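Long-range contacts in COMB10 (PDB 2BHV), which is a VirB10-family core subunit of the Com type IV secretion system, whose periplasmic domain probably forms part of the envelope-spanning machinery for DNA uptake: residues Arg40-Lys46 against Pro226-Phe232; Gln67-Asp71 against Ile82-Ser86; Leu103-Trp107 against Val135-Ile139; Leu52-Ser58 against Pro212-Glu218. One frame throughout, in Å; residues are numbered along the deposited sequence.

Interaction 1: residues Arg40-Lys46 against Pro226-Phe232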
loop_
_atom_site.group_PDB
_atom_site.type_symbol
_atom_site.label_atom_id
_atom_site.label_comp_id
_atom_site.label_asym_id
_atom_site.label_seq_id
_atom_site.Cartn_x
_atom_site.Cartn_y
_atom_site.Cartn_z
ATOM N N ARG A 40 -10.031 37.443 -27.939
ATOM C CA ARG A 40 -9.248 36.292 -28.374
ATOM C C ARG A 40 -8.512 35.653 -27.196
ATOM O O ARG A 40 -7.323 35.331 -27.274
ATOM C CB ARG A 40 -8.287 36.681 -29.504
ATOM C CG ARG A 40 -8.993 36.998 -30.823
ATOM C CD ARG A 40 -8.016 37.258 -31.951
ATOM N NE ARG A 40 -7.180 36.093 -32.208
ATOM C CZ ARG A 40 -7.555 35.036 -32.922
ATOM N NH1 ARG A 40 -8.759 34.992 -33.470
ATOM N NH2 ARG A 40 -6.720 34.019 -33.089
ATOM N N THR A 41 -9.247 35.457 -26.110
ATOM C CA THR A 41 -8.686 34.893 -24.899
ATOM C C THR A 41 -9.540 33.730 -24.425
ATOM O O THR A 41 -10.764 33.751 -24.559
ATOM C CB THR A 41 -8.600 35.957 -23.783
ATOM O OG1 THR A 41 -7.837 37.074 -24.251
ATOM C CG2 THR A 41 -7.939 35.390 -22.535
ATOM N N ILE A 42 -8.886 32.712 -23.882
ATOM C CA ILE A 42 -9.596 31.672 -23.176
ATOM C C ILE A 42 -9.384 31.912 -21.696
ATOM O O ILE A 42 -8.252 32.067 -21.244
ATOM C CB ILE A 42 -9.114 30.278 -23.582
ATOM C CG1 ILE A 42 -9.430 30.023 -25.061
ATOM C CG2 ILE A 42 -9.763 29.204 -22.704
ATOM C CD1 ILE A 42 -8.836 28.733 -25.617
ATOM N N THR A 43 -10.480 31.972 -20.951
ATOM C CA THR A 43 -10.418 32.211 -19.521
ATOM C C THR A 43 -9.807 31.022 -18.796
ATOM O O THR A 43 -10.068 29.860 -19.142
ATOM C CB THR A 43 -11.818 32.446 -18.960
ATOM O OG1 THR A 43 -12.428 33.537 -19.666
ATOM C CG2 THR A 43 -11.782 32.743 -17.437
ATOM N N ALA A 44 -8.998 31.319 -17.787
ATOM C CA ALA A 44 -8.545 30.312 -16.835
ATOM C C ALA A 44 -9.687 29.359 -16.433
ATOM O O ALA A 44 -10.831 29.783 -16.218
ATOM C CB ALA A 44 -7.934 30.976 -15.604
ATOM N N ASP A 45 -9.362 28.072 -16.368
ATOM C CA ASP A 45 -10.308 27.031 -15.984
ATOM C C ASP A 45 -11.525 26.886 -16.907
ATOM O O ASP A 45 -12.576 26.379 -16.484
ATOM C CB ASP A 45 -10.750 27.199 -14.530
ATOM C CG ASP A 45 -9.585 27.435 -13.595
ATOM O OD1 ASP A 45 -8.720 26.536 -13.481
ATOM O OD2 ASP A 45 -9.536 28.521 -12.976
ATOM N N LYS A 46 -11.397 27.324 -18.159
ATOM C CA LYS A 46 -12.303 26.832 -19.177
ATOM C C LYS A 46 -12.040 25.335 -19.228
ATOM O O LYS A 46 -10.906 24.892 -19.015
ATOM C CB LYS A 46 -12.014 27.461 -20.536
ATOM C CG LYS A 46 -13.260 27.981 -21.268
ATOM C CD LYS A 46 -13.986 26.896 -22.066
ATOM C CE LYS A 46 -15.400 27.337 -22.443
ATOM N NZ LYS A 46 -15.411 28.614 -23.217
ATOM N N PRO A 226 -6.864 25.448 -18.827
ATOM C CA PRO A 226 -5.801 26.422 -18.684
ATOM C C PRO A 226 -5.672 26.880 -17.245
ATOM O O PRO A 226 -6.677 27.143 -16.580
ATOM C CB PRO A 226 -6.277 27.585 -19.552
ATOM C CG PRO A 226 -7.321 27.015 -20.428
ATOM C CD PRO A 226 -7.980 25.978 -19.613
ATOM N N ASN A 227 -4.444 26.960 -16.765
ATOM C CA ASN A 227 -4.186 27.463 -15.431
ATOM C C ASN A 227 -4.026 28.973 -15.423
ATOM O O ASN A 227 -3.850 29.584 -14.370
ATOM C CB ASN A 227 -2.964 26.787 -14.844
ATOM C CG ASN A 227 -3.215 25.343 -14.511
ATOM O OD1 ASN A 227 -4.294 24.987 -14.056
ATOM N ND2 ASN A 227 -2.216 24.498 -14.738
ATOM N N THR A 228 -4.075 29.569 -16.608
ATOM C CA THR A 228 -4.124 31.010 -16.738
ATOM C C THR A 228 -4.911 31.357 -17.951
ATOM O O THR A 228 -5.144 30.511 -18.802
ATOM C CB THR A 228 -2.756 31.639 -16.971
ATOM O OG1 THR A 228 -1.727 30.765 -16.516
ATOM C CG2 THR A 228 -2.671 32.974 -16.216
ATOM N N ASP A 229 -5.309 32.616 -18.043
ATOM C CA ASP A 229 -5.854 33.126 -19.273
ATOM C C ASP A 229 -4.827 32.897 -20.381
ATOM O O ASP A 229 -3.625 33.100 -20.174
ATOM C CB ASP A 229 -6.181 34.613 -19.125
ATOM C CG ASP A 229 -7.228 34.873 -18.062
ATOM O OD1 ASP A 229 -7.880 33.913 -17.616
ATOM O OD2 ASP A 229 -7.403 36.030 -17.663
ATOM N N ILE A 230 -5.293 32.428 -21.534
ATOM C CA ILE A 230 -4.420 32.267 -22.693
ATOM C C ILE A 230 -4.894 33.142 -23.851
ATOM O O ILE A 230 -6.023 32.992 -24.332
ATOM C CB ILE A 230 -4.358 30.811 -23.199
ATOM C CG1 ILE A 230 -4.148 29.831 -22.048
ATOM C CG2 ILE A 230 -3.254 30.680 -24.228
ATOM C CD1 ILE A 230 -4.266 28.379 -22.461
ATOM N N PHE A 231 -4.026 34.046 -24.296
ATOM C CA PHE A 231 -4.350 34.921 -25.395
ATOM C C PHE A 231 -3.816 34.345 -26.684
ATOM O O PHE A 231 -2.657 33.943 -26.763
ATOM C CB PHE A 231 -3.788 36.326 -25.172
ATOM C CG PHE A 231 -3.916 37.214 -26.374
ATOM C CD1 PHE A 231 -5.161 37.709 -26.755
ATOM C CD2 PHE A 231 -2.800 37.529 -27.149
ATOM C CE1 PHE A 231 -5.286 38.506 -27.872
ATOM C CE2 PHE A 231 -2.922 38.323 -28.270
ATOM C CZ PHE A 231 -4.165 38.815 -28.632
ATOM N N PHE A 232 -4.677 34.315 -27.694
ATOM C CA PHE A 232 -4.361 33.737 -28.996
ATOM C C PHE A 232 -4.229 34.858 -30.033
ATOM O O PHE A 232 -5.246 35.365 -30.526
ATOM C CB PHE A 232 -5.486 32.790 -29.451
ATOM C CG PHE A 232 -5.523 31.474 -28.726
ATOM C CD1 PHE A 232 -5.712 31.418 -27.351
ATOM C CD2 PHE A 232 -5.409 30.284 -29.426
ATOM C CE1 PHE A 232 -5.751 30.195 -26.682
ATOM C CE2 PHE A 232 -5.453 29.055 -28.760
ATOM C CZ PHE A 232 -5.619 29.016 -27.389
#
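How a short N-terminal strand joins a sheet completed late in the chain is well illustrated here: strand 41-42 lies antiparallel to strand 229-231 at one end of the barrel-like sheet of the VirB10 fold. At Pro-226 the chain meets a type II beta turn, Thr-43 to Lys-46. The carbonyl O of Pro-226 accepts Asp-45 N at 2.8 Å, while its ring reaches Ile-42, CG to CG2, at 4.0 Å. The CA-to-CB bond of Asn-227 points away, and its amide group hydrogen-bonds Ser-153 OG and Leu-150 O. Asp-229 then holds the turn from the side: its OD1 accepts the backbone N of Ala-44 at 2.8 Å, so a carboxylate takes up an amide at the point where regular strand pairing has ended. Ile-230 forms a hydrogen-bonded pair with Ile-42, its N and O lying 3.0 and 2.9 Å from Ile-42 O and N. Phe-231 faces Thr-41 as a non-hydrogen-bonded pair, both side chains on the sheet face opposite to the two isoleucines; Thr-41 OG1, itself bonded to Lys-37, sits at the ring edge, 3.7 Å from CD1 of Phe-231. Phe-232 extends the pairing, its N bonding Arg-40 O at 2.9 Å, and its CE1 packs 3.6 Å from CD1 of Ile-42. The Arg-40 side chain reaches on past the end of the pairing, placing Arg-40 NE 2.7 Å from Phe-232 O.

Interaction 2: residues Gln67-Asp71 against Ile82-Ser86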
loop_
_atom_site.group_PDB
_atom_site.type_symbol
_atom_site.label_atom_id
_atom_site.label_comp_id
_atom_site.label_asym_id
_atom_site.label_seq_id
_atom_site.Cartn_x
_atom_site.Cartn_y
_atom_site.Cartn_z
ATOM N N GLN A 67 -8.142 14.774 -28.949
ATOM C CA GLN A 67 -8.954 15.494 -29.899
ATOM C C GLN A 67 -10.062 16.288 -29.226
ATOM O O GLN A 67 -10.830 15.754 -28.459
ATOM C CB GLN A 67 -9.546 14.533 -30.896
ATOM C CG GLN A 67 -10.088 15.245 -32.085
ATOM C CD GLN A 67 -10.727 14.329 -33.053
ATOM O OE1 GLN A 67 -11.936 14.362 -33.222
ATOM N NE2 GLN A 67 -9.925 13.501 -33.710
ATOM N N VAL A 68 -10.141 17.575 -29.540
ATOM C CA VAL A 68 -11.091 18.479 -28.899
ATOM C C VAL A 68 -12.510 18.162 -29.353
ATOM O O VAL A 68 -12.753 17.952 -30.538
ATOM C CB VAL A 68 -10.741 19.953 -29.177
ATOM C CG1 VAL A 68 -11.683 20.863 -28.422
ATOM C CG2 VAL A 68 -9.322 20.243 -28.758
ATOM N N GLU A 69 -13.444 18.133 -28.409
ATOM C CA GLU A 69 -14.789 17.620 -28.689
ATOM C C GLU A 69 -15.819 18.649 -29.136
ATOM O O GLU A 69 -16.881 18.278 -29.618
ATOM C CB GLU A 69 -15.317 16.825 -27.502
ATOM C CG GLU A 69 -14.580 15.538 -27.296
ATOM C CD GLU A 69 -15.198 14.692 -26.235
ATOM O OE1 GLU A 69 -16.344 14.252 -26.403
ATOM O OE2 GLU A 69 -14.530 14.455 -25.215
ATOM N N SER A 70 -15.509 19.932 -28.985
ATOM C CA SER A 70 -16.433 21.006 -29.363
ATOM C C SER A 70 -15.703 22.330 -29.489
ATOM O O SER A 70 -14.627 22.505 -28.913
ATOM C CB SER A 70 -17.553 21.140 -28.331
ATOM O OG SER A 70 -17.024 21.239 -27.024
ATOM N N ASP A 71 -16.293 23.261 -30.238
ATOM C CA ASP A 71 -15.701 24.581 -30.432
ATOM C C ASP A 71 -15.440 25.290 -29.109
ATOM O O ASP A 71 -16.282 25.278 -28.213
ATOM C CB ASP A 71 -16.610 25.454 -31.287
ATOM C CG ASP A 71 -16.674 25.004 -32.722
ATOM O OD1 ASP A 71 -15.668 24.480 -33.242
ATOM O OD2 ASP A 71 -17.744 25.191 -33.337
ATOM N N ILE A 82 -10.321 27.540 -30.374
ATOM C CA ILE A 82 -10.008 26.130 -30.634
ATOM C C ILE A 82 -11.219 25.430 -31.242
ATOM O O ILE A 82 -12.201 25.176 -30.540
ATOM C CB ILE A 82 -9.542 25.359 -29.384
ATOM C CG1 ILE A 82 -8.426 26.114 -28.660
ATOM C CG2 ILE A 82 -9.078 23.953 -29.787
ATOM C CD1 ILE A 82 -8.046 25.528 -27.335
ATOM N N PRO A 83 -11.160 25.151 -32.563
ATOM C CA PRO A 83 -12.244 24.496 -33.302
ATOM C C PRO A 83 -12.412 23.044 -32.898
ATOM O O PRO A 83 -11.428 22.357 -32.619
ATOM C CB PRO A 83 -11.790 24.582 -34.766
ATOM C CG PRO A 83 -10.687 25.606 -34.784
ATOM C CD PRO A 83 -10.030 25.490 -33.448
ATOM N N LYS A 84 -13.662 22.599 -32.849
ATOM C CA LYS A 84 -13.983 21.194 -32.685
ATOM C C LYS A 84 -13.159 20.357 -33.650
ATOM O O LYS A 84 -13.027 20.693 -34.830
ATOM C CB LYS A 84 -15.463 20.975 -32.955
ATOM C CG LYS A 84 -15.950 19.571 -32.703
ATOM C CD LYS A 84 -17.389 19.422 -33.168
ATOM C CE LYS A 84 -17.923 18.042 -32.892
ATOM N NZ LYS A 84 -19.152 17.820 -33.690
ATOM N N GLY A 85 -12.584 19.277 -33.139
ATOM C CA GLY A 85 -11.835 18.355 -33.969
ATOM C C GLY A 85 -10.354 18.639 -34.025
ATOM O O GLY A 85 -9.607 17.891 -34.658
ATOM N N SER A 86 -9.907 19.710 -33.367
ATOM C CA SER A 86 -8.461 19.980 -33.272
ATOM C C SER A 86 -7.728 18.863 -32.526
ATOM O O SER A 86 -8.249 18.264 -31.576
ATOM C CB SER A 86 -8.167 21.309 -32.591
ATOM O OG SER A 86 -9.078 22.310 -32.973
#
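Two backbone hydrogen bonds bring the end of strand 62-68 against a type II beta turn, Pro-83 to Ser-86: Val-68 N donates to Ser-86 O and Val-68 O accepts Gly-85 N, each at 2.9 Å. Inside the turn Ser-86 N bonds Pro-83 O at 3.1 Å, and Gly-85, at phi 93° and psi -3°, fills the third position, where a CB would press on the preceding carbonyl. Where the two segments draw nearest, the CA atoms of Ser-70 and Lys-84 are only 4.1 Å apart. Among the side chains, Asp-71 bends inward so that its OD1 accepts Lys-84 N at 2.8 Å, satisfying an amide at the second position of the turn. The Lys-84 chain, extended throughout, runs across the bend of the other segment, its CG 3.7 Å from Ser-70 CA and its CE 3.4 Å from Glu-69 O; the Glu-69 carboxylate instead pairs with Arg-221. On the buried side Val-68 CG2 touches Ile-82 CG2 at 3.9 Å. The small hairpin of strands 72-73 and 80-82 is thus closed off at its base, an arrangement typical of an excursion inserted between neighbouring antiparallel strands, here 62-68 and 87-94 of the main sheet.

Interaction 3: residues Leu103-Trp107 against Val135-Ile139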
loop_
_atom_site.group_PDB
_atom_site.type_symbol
_atom_site.label_atom_id
_atom_site.label_comp_id
_atom_site.label_asym_id
_atom_site.label_seq_id
_atom_site.Cartn_x
_atom_site.Cartn_y
_atom_site.Cartn_z
ATOM N N LEU A 103 1.652 11.505 -12.705
ATOM C CA LEU A 103 1.627 11.666 -14.162
ATOM C C LEU A 103 1.669 13.134 -14.476
ATOM O O LEU A 103 0.842 13.900 -13.949
ATOM C CB LEU A 103 0.331 11.093 -14.754
ATOM C CG LEU A 103 0.211 10.622 -16.215
ATOM C CD1 LEU A 103 -1.174 10.898 -16.743
ATOM C CD2 LEU A 103 1.250 11.206 -17.149
ATOM N N ASP A 104 2.606 13.540 -15.327
ATOM C CA ASP A 104 2.613 14.911 -15.794
ATOM C C ASP A 104 2.404 14.945 -17.283
ATOM O O ASP A 104 3.082 14.240 -18.010
ATOM C CB ASP A 104 3.917 15.603 -15.420
ATOM C CG ASP A 104 4.179 15.579 -13.930
ATOM O OD1 ASP A 104 3.212 15.633 -13.142
ATOM O OD2 ASP A 104 5.361 15.499 -13.530
ATOM N N ILE A 105 1.455 15.757 -17.739
ATOM C CA ILE A 105 1.247 15.949 -19.160
ATOM C C ILE A 105 1.475 17.422 -19.490
ATOM O O ILE A 105 0.808 18.293 -18.950
ATOM C CB ILE A 105 -0.166 15.520 -19.591
ATOM C CG1 ILE A 105 -0.466 14.093 -19.137
ATOM C CG2 ILE A 105 -0.314 15.640 -21.092
ATOM C CD1 ILE A 105 -1.914 13.760 -19.133
ATOM N N VAL A 106 2.441 17.692 -20.355
ATOM C CA VAL A 106 2.622 19.029 -20.896
ATOM C C VAL A 106 1.986 19.097 -22.269
ATOM O O VAL A 106 2.477 18.501 -23.211
ATOM C CB VAL A 106 4.108 19.396 -21.019
ATOM C CG1 VAL A 106 4.276 20.845 -21.474
ATOM C CG2 VAL A 106 4.807 19.179 -19.719
ATOM N N TRP A 107 0.879 19.810 -22.377
ATOM C CA TRP A 107 0.271 20.018 -23.670
ATOM C C TRP A 107 1.055 21.098 -24.411
ATOM O O TRP A 107 1.090 22.252 -23.985
ATOM C CB TRP A 107 -1.211 20.377 -23.522
ATOM C CG TRP A 107 -2.019 19.277 -22.867
ATOM C CD1 TRP A 107 -2.561 19.299 -21.619
ATOM C CD2 TRP A 107 -2.363 17.994 -23.430
ATOM N NE1 TRP A 107 -3.223 18.117 -21.359
ATOM C CE2 TRP A 107 -3.122 17.300 -22.451
ATOM C CE3 TRP A 107 -2.105 17.365 -24.664
ATOM C CZ2 TRP A 107 -3.630 16.013 -22.665
ATOM C CZ3 TRP A 107 -2.611 16.081 -24.874
ATOM C CH2 TRP A 107 -3.364 15.422 -23.877
ATOM N N VAL A 135 10.147 16.174 -20.786
ATOM C CA VAL A 135 9.030 16.624 -19.950
ATOM C C VAL A 135 9.540 17.399 -18.744
ATOM O O VAL A 135 8.963 18.401 -18.359
ATOM C CB VAL A 135 8.173 15.448 -19.471
ATOM C CG1 VAL A 135 7.123 15.921 -18.501
ATOM C CG2 VAL A 135 7.506 14.764 -20.645
ATOM N N GLY A 136 10.642 16.924 -18.169
ATOM C CA GLY A 136 11.295 17.601 -17.058
ATOM C C GLY A 136 11.676 19.029 -17.386
ATOM O O GLY A 136 11.363 19.953 -16.629
ATOM N N GLU A 137 12.344 19.216 -18.525
ATOM C CA GLU A 137 12.829 20.537 -18.937
ATOM C C GLU A 137 11.691 21.441 -19.370
ATOM O O GLU A 137 11.776 22.653 -19.216
ATOM C CB GLU A 137 13.899 20.436 -20.040
ATOM C CG GLU A 137 14.809 21.680 -20.165
ATOM C CD GLU A 137 15.648 21.977 -18.882
ATOM O OE1 GLU A 137 16.714 21.336 -18.681
ATOM O OE2 GLU A 137 15.245 22.873 -18.089
ATOM N N LEU A 138 10.626 20.860 -19.909
ATOM C CA LEU A 138 9.486 21.659 -20.317
ATOM C C LEU A 138 8.841 22.246 -19.072
ATOM O O LEU A 138 8.504 23.434 -19.037
ATOM C CB LEU A 138 8.490 20.830 -21.125
ATOM C CG LEU A 138 8.873 20.238 -22.493
ATOM C CD1 LEU A 138 7.605 19.945 -23.241
ATOM C CD2 LEU A 138 9.762 21.129 -23.334
ATOM N N ILE A 139 8.720 21.401 -18.047
ATOM C CA ILE A 139 8.201 21.785 -16.742
ATOM C C ILE A 139 9.079 22.837 -16.087
ATOM O O ILE A 139 8.574 23.807 -15.517
ATOM C CB ILE A 139 8.066 20.562 -15.822
ATOM C CG1 ILE A 139 6.823 19.750 -16.210
ATOM C CG2 ILE A 139 7.967 20.979 -14.370
ATOM C CD1 ILE A 139 6.749 18.362 -15.572
#
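Apolar contact dominates this interface, and Val-106 is its hub. From strand 103-111 its CG1 meets Leu-138 CD1 at 3.9 Å, while its CG2 lies 4.1 Å from Ile-139 CG1 and 4.2 Å from Val-135 CG1, so that a single branched residue sits among three side chains of neighbouring helical turns. This is helix-on-sheet packing, the axes of segments 103-107 and 135-139 approaching to 9.1 Å at 67°: helix 132-146 lies against the outer side of the barrel-like sheet of the VirB10 fold. The strand's alternation decides which residues take part, for Ile-105 and Trp-107 point away from the helix, to Val-64 on the interior side, where Trp-107 NE1 also bonds Thr-154. Polar atoms contribute little, and no hydrogen bond links the segments. Asp-104 points toward the helix, yet its OD2 merely adjoins the methyl CD1 of Ile-139 at 3.8 Å, and its other oxygen forms a weak, long ion pair with Arg-102. Leu-103 N donates to Asn-197 OD1 of the second subunit.

Interaction 4: residues Leu52-Ser58 against Pro212-Glu218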
loop_
_atom_site.group_PDB
_atom_site.type_symbol
_atom_site.label_atom_id
_atom_site.label_comp_id
_atom_site.label_asym_id
_atom_site.label_seq_id
_atom_site.Cartn_x
_atom_site.Cartn_y
_atom_site.Cartn_z
ATOM N N LEU A 52 -8.717 10.958 -25.710
ATOM C CA LEU A 52 -7.375 10.527 -26.073
ATOM C C LEU A 52 -7.395 9.591 -27.253
ATOM O O LEU A 52 -8.133 8.606 -27.248
ATOM C CB LEU A 52 -6.717 9.816 -24.911
ATOM C CG LEU A 52 -6.470 10.571 -23.610
ATOM C CD1 LEU A 52 -5.751 9.658 -22.632
ATOM C CD2 LEU A 52 -5.665 11.852 -23.844
ATOM N N ILE A 53 -6.576 9.905 -28.260
ATOM C CA ILE A 53 -6.391 9.053 -29.434
ATOM C C ILE A 53 -5.300 8.039 -29.139
ATOM O O ILE A 53 -5.333 6.926 -29.632
ATOM C CB ILE A 53 -6.032 9.890 -30.686
ATOM C CG1 ILE A 53 -7.216 10.771 -31.080
ATOM C CG2 ILE A 53 -5.641 9.003 -31.850
ATOM C CD1 ILE A 53 -6.823 11.986 -31.900
ATOM N N THR A 54 -4.353 8.436 -28.304
ATOM C CA THR A 54 -3.186 7.634 -27.951
ATOM C C THR A 54 -3.264 7.264 -26.479
ATOM O O THR A 54 -3.679 8.085 -25.680
ATOM C CB THR A 54 -1.920 8.463 -28.199
ATOM O OG1 THR A 54 -1.651 8.479 -29.606
ATOM C CG2 THR A 54 -0.698 7.913 -27.443
ATOM N N PRO A 55 -2.883 6.026 -26.110
ATOM C CA PRO A 55 -2.890 5.670 -24.689
ATOM C C PRO A 55 -1.720 6.283 -23.914
ATOM O O PRO A 55 -0.734 6.717 -24.509
ATOM C CB PRO A 55 -2.765 4.143 -24.711
ATOM C CG PRO A 55 -2.063 3.844 -25.950
ATOM C CD PRO A 55 -2.458 4.897 -26.950
ATOM N N ILE A 56 -1.856 6.324 -22.595
ATOM C CA ILE A 56 -0.789 6.726 -21.684
ATOM C C ILE A 56 -0.432 5.553 -20.769
ATOM O O ILE A 56 -1.194 5.238 -19.839
ATOM C CB ILE A 56 -1.249 7.888 -20.782
ATOM C CG1 ILE A 56 -1.590 9.126 -21.617
ATOM C CG2 ILE A 56 -0.182 8.225 -19.742
ATOM C CD1 ILE A 56 -2.117 10.296 -20.783
ATOM N N SER A 57 0.713 4.907 -21.031
ATOM C CA SER A 57 1.220 3.817 -20.163
ATOM C C SER A 57 2.110 4.350 -19.017
ATOM O O SER A 57 2.798 5.357 -19.187
ATOM C CB SER A 57 2.006 2.807 -20.987
ATOM O OG SER A 57 3.126 3.444 -21.590
ATOM N N SER A 58 2.097 3.677 -17.862
ATOM C CA SER A 58 2.817 4.189 -16.668
ATOM C C SER A 58 4.301 3.783 -16.580
ATOM O O SER A 58 5.031 4.331 -15.743
ATOM C CB SER A 58 2.085 3.867 -15.350
ATOM O OG SER A 58 2.359 2.547 -14.904
ATOM N N PRO A 212 2.052 -0.349 -9.315
ATOM C CA PRO A 212 1.504 -1.167 -10.401
ATOM C C PRO A 212 1.623 -0.452 -11.729
ATOM O O PRO A 212 1.809 0.763 -11.775
ATOM C CB PRO A 212 0.029 -1.335 -10.015
ATOM C CG PRO A 212 -0.297 -0.104 -9.221
ATOM C CD PRO A 212 0.993 0.392 -8.593
ATOM N N ILE A 213 1.540 -1.208 -12.806
ATOM C CA ILE A 213 1.446 -0.610 -14.109
ATOM C C ILE A 213 0.051 -0.008 -14.222
ATOM O O ILE A 213 -0.949 -0.655 -13.920
ATOM C CB ILE A 213 1.698 -1.631 -15.244
ATOM C CG1 ILE A 213 2.841 -2.591 -14.879
ATOM C CG2 ILE A 213 1.988 -0.901 -16.566
ATOM C CD1 ILE A 213 2.382 -3.876 -14.181
ATOM N N VAL A 214 0.000 1.252 -14.608
ATOM C CA VAL A 214 -1.251 1.930 -14.838
ATOM C C VAL A 214 -1.310 2.403 -16.283
ATOM O O VAL A 214 -0.427 3.116 -16.760
ATOM C CB VAL A 214 -1.413 3.131 -13.925
ATOM C CG1 VAL A 214 -2.712 3.854 -14.240
ATOM C CG2 VAL A 214 -1.390 2.700 -12.494
ATOM N N VAL A 215 -2.364 1.999 -16.977
ATOM C CA VAL A 215 -2.580 2.465 -18.322
ATOM C C VAL A 215 -3.864 3.275 -18.359
ATOM O O VAL A 215 -4.863 2.882 -17.760
ATOM C CB VAL A 215 -2.599 1.300 -19.354
ATOM C CG1 VAL A 215 -3.168 1.765 -20.689
ATOM C CG2 VAL A 215 -1.202 0.738 -19.535
ATOM N N ILE A 216 -3.804 4.424 -19.030
ATOM C CA ILE A 216 -4.989 5.178 -19.359
ATOM C C ILE A 216 -5.253 4.957 -20.851
ATOM O O ILE A 216 -4.531 5.484 -21.700
ATOM C CB ILE A 216 -4.813 6.645 -18.989
ATOM C CG1 ILE A 216 -4.656 6.764 -17.466
ATOM C CG2 ILE A 216 -6.013 7.462 -19.453
ATOM C CD1 ILE A 216 -4.114 8.071 -16.993
ATOM N N ARG A 217 -6.256 4.134 -21.163
ATOM C CA ARG A 217 -6.511 3.693 -22.539
ATOM C C ARG A 217 -6.938 4.830 -23.455
ATOM O O ARG A 217 -7.538 5.807 -23.024
ATOM C CB ARG A 217 -7.591 2.606 -22.571
ATOM C CG ARG A 217 -7.079 1.165 -22.511
ATOM C CD ARG A 217 -6.855 0.727 -21.058
ATOM N NE ARG A 217 -7.056 -0.714 -20.848
ATOM C CZ ARG A 217 -8.158 -1.271 -20.327
ATOM N NH1 ARG A 217 -9.209 -0.522 -19.953
ATOM N NH2 ARG A 217 -8.207 -2.594 -20.176
ATOM N N GLU A 218 -6.644 4.690 -24.732
ATOM C CA GLU A 218 -7.199 5.594 -25.720
ATOM C C GLU A 218 -8.731 5.530 -25.664
ATOM O O GLU A 218 -9.299 4.494 -25.349
ATOM C CB GLU A 218 -6.658 5.253 -27.123
ATOM C CG GLU A 218 -7.205 3.968 -27.751
ATOM C CD GLU A 218 -6.504 2.697 -27.296
ATOM O OE1 GLU A 218 -5.885 2.666 -26.211
ATOM O OE2 GLU A 218 -6.583 1.707 -28.049
#
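This is a brief antiparallel strand pairing in a small sheet that is separate from the main sheet but packs against it: strands 56-57 and 215-216 belong to three strands completed by strand 161-162. Its core is the hydrogen-bonded pair of Ile-56 and Ile-216, whose N and O atoms exchange two bonds: Ile-56 N to Ile-216 O and Ile-216 N to Ile-56 O, both 2.9 Å. Their side chains share one face, CB to CB at 4.2 Å, and Leu-52 joins them, its CD1 3.9 Å from Ile-216 CG2. On the other face Ser-57 and Val-215 form the non-hydrogen-bonded pair, their CA atoms 4.4 Å apart. Next along, a side chain takes part: Ser-58 OG accepts Val-214 N at 2.7 Å in a nearly straight bond, a case of a serine hydroxyl bonding to the partner segment's backbone. At the other end, where 52-58 bends, Glu-218 lies over the bend, its CB 3.3 Å from Ile-53 O and its OE1 3.8 Å from Pro-55 CB. The face bearing Ile-56 and Ile-216 packs on Leu-103 of strand 103-111, with Ile-56 also touching Tyr-92 of strand 87-94, while helix 196-209 of the second subunit brings Ile-196 against Ile-216 and Leu-204 against Pro-212.

How the interactions relate
No two contacts cross: interaction 4 nests inside interaction 1, and interactions 2 and 3 follow in series inside both. From the N terminus, 40-46 opens interaction 1 and 52-58 opens interaction 4. Then 67-71 and 82-86 close the short loop of interaction 2, and 103-107 with 135-139 close interaction 3. Only after strands 152-156 and 161-162 and helices 184-190 and 196-209 does 212-218 close interaction 4, and 226-232 finally closes interaction 1. In space, Ile-42 touches Ile-82, Gln-67 touches Ile-53, and Ile-105 touches Ile-56. Together they tie the edge strand, a hairpin base, the outer helix and the small separate sheet to the barrel-like core, with interactions 3 and 4 also meeting the second subunit.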